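Spore coat polysaccharide biosynthesis protein SpsE (Bacillus subtilis, PDB 1VLI) probably acts as an N-acylneuraminate-9-phosphate synthase-like enzyme in making the polysaccharide of the spore coat. Local coordinates at residues 163-167 / 190-195. Sequence-based numbering, arbitrary orientation.
Sequences FSTAG and IMHCVA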
loop_
_atom_site.group_PDB
_atom_site.type_symbol
_atom_site.label_atom_id
_atom_site.label_comp_id
_atom_site.label_asym_id
_atom_site.label_seq_id
_atom_site.Cartn_x
_atom_site.Cartn_y
_atom_site.Cartn_z
ATOM N N PHE A 163 -4.658 -3.056 2.086
ATOM C CA PHE A 163 -3.583 -2.400 2.833
ATOM C C PHE A 163 -2.392 -3.306 3.110
ATOM O O PHE A 163 -2.540 -4.509 3.269
ATOM C CB PHE A 163 -4.085 -1.601 4.036
ATOM C CG PHE A 163 -4.530 -2.433 5.207
ATOM C CD1 PHE A 163 -3.596 -2.899 6.168
ATOM C CD2 PHE A 163 -5.882 -2.700 5.404
ATOM C CE1 PHE A 163 -4.010 -3.595 7.270
ATOM C CE2 PHE A 163 -6.306 -3.436 6.518
ATOM C CZ PHE A 163 -5.372 -3.869 7.463
ATOM N N SER A 164 -1.204 -2.720 3.087
ATOM C CA SER A 164 0.004 -3.473 3.200
ATOM C C SER A 164 0.524 -3.408 4.631
ATOM O O SER A 164 0.143 -2.531 5.403
ATOM C CB SER A 164 1.002 -2.931 2.200
ATOM O OG SER A 164 0.843 -3.606 0.955
ATOM N N THR A 165 1.387 -4.330 5.000
ATOM C CA THR A 165 1.777 -4.432 6.404
ATOM C C THR A 165 3.275 -4.595 6.670
ATOM O O THR A 165 3.651 -5.246 7.664
ATOM C CB THR A 165 1.032 -5.613 7.055
ATOM O OG1 THR A 165 1.432 -6.829 6.418
ATOM C CG2 THR A 165 -0.491 -5.534 6.809
ATOM N N ALA A 166 4.137 -4.026 5.823
ATOM C CA ALA A 166 5.579 -4.164 6.052
ATOM C C ALA A 166 5.947 -3.567 7.391
ATOM O O ALA A 166 5.554 -2.430 7.710
ATOM C CB ALA A 166 6.390 -3.509 4.967
ATOM N N GLY A 167 6.690 -4.337 8.183
ATOM C CA GLY A 167 7.187 -3.857 9.483
ATOM C C GLY A 167 6.159 -3.676 10.598
ATOM O O GLY A 167 6.481 -3.098 11.639
ATOM N N ILE A 190 -5.688 -7.602 3.217
ATOM C CA ILE A 190 -4.507 -7.255 4.027
ATOM C C ILE A 190 -3.323 -7.942 3.363
ATOM O O ILE A 190 -3.342 -9.150 3.227
ATOM C CB ILE A 190 -4.687 -7.798 5.471
ATOM C CG1 ILE A 190 -5.979 -7.243 6.099
ATOM C CG2 ILE A 190 -3.460 -7.474 6.343
ATOM C CD1 ILE A 190 -6.197 -7.617 7.547
HETATM N N MSE A 191 -2.318 -7.182 2.916
HETATM C CA MSE A 191 -1.159 -7.788 2.260
HETATM C C MSE A 191 -0.029 -7.970 3.275
HETATM O O MSE A 191 0.322 -7.048 3.976
HETATM C CB MSE A 191 -0.647 -6.946 1.113
HETATM C CG MSE A 191 -1.738 -6.469 0.084
HETATM SE SE MSE A 191 -2.453 -7.951 -0.909
HETATM C CE MSE A 191 -1.030 -8.157 -2.232
ATOM N N HIS A 192 0.540 -9.156 3.336
ATOM C CA HIS A 192 1.821 -9.356 3.995
ATOM C C HIS A 192 2.894 -8.906 3.037
ATOM O O HIS A 192 2.724 -9.020 1.833
ATOM C CB HIS A 192 2.017 -10.835 4.348
ATOM C CG HIS A 192 3.393 -11.158 4.837
ATOM N ND1 HIS A 192 3.997 -10.468 5.870
ATOM C CD2 HIS A 192 4.278 -12.101 4.442
ATOM C CE1 HIS A 192 5.190 -10.986 6.097
ATOM N NE2 HIS A 192 5.381 -11.981 5.252
ATOM N N CYS A 193 4.020 -8.450 3.563
ATOM C CA CYS A 193 4.950 -7.721 2.752
ATOM C C CYS A 193 6.255 -7.485 3.493
ATOM O O CYS A 193 6.240 -7.278 4.696
ATOM C CB CYS A 193 4.293 -6.370 2.470
ATOM S SG CYS A 193 5.275 -5.346 1.422
ATOM N N VAL A 194 7.373 -7.471 2.772
ATOM C CA VAL A 194 8.681 -7.057 3.325
ATOM C C VAL A 194 9.209 -5.773 2.640
ATOM O O VAL A 194 9.330 -5.728 1.406
ATOM C CB VAL A 194 9.722 -8.157 3.125
ATOM C CG1 VAL A 194 10.992 -7.833 3.878
ATOM C CG2 VAL A 194 9.163 -9.509 3.539
ATOM N N ALA A 195 9.545 -4.742 3.421
ATOM C CA ALA A 195 9.872 -3.405 2.848
ATOM C C ALA A 195 11.223 -3.285 2.129
ATOM O O ALA A 195 11.435 -2.344 1.355
ATOM C CB ALA A 195 9.702 -2.276 3.888
#
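Phe163 and Ser164 pair in parallel with Ile190 and Met191, and one nearly straight hydrogen bond, Met191 N to Phe163 O at 2.7 Å (176° at the hydrogen), marks the register. Past the end of strand 161-164 a side chain takes over: Thr165 OG1 donates to Met191 O at 2.7 Å, the donor tilted 19° from the carbonyl plane. The chi1 of 63° sets OG1 between backbone N and carbonyl carbon and leaves CG2 to meet Ile190 CG2 at 3.6 Å. A valine here would probably keep the methyl contact but leave Met191 O without its hydroxyl donor and Lys301, which also bonds OG1, without that partner. Phe163 and Ile190 run side by side, ring atom CZ lying 3.7 Å from Ile190 CG1. Ser164 OG, bonded to Lys139, sits on the other sheet face, 3.7 Å from Met191 CB. Farther along, Ala166 CB packs on Ala195 CB at 3.7 Å. The parallel pairing, with helix 170-181 between the strands and packed on Phe163 and Ile190, makes a beta-alpha-beta unit of the NeuB-family TIM barrel, the 190-195 end lying beside the zinc site: Cys193 is about 6 Å from the ion, and Val194 O accepts from the metal ligand His226.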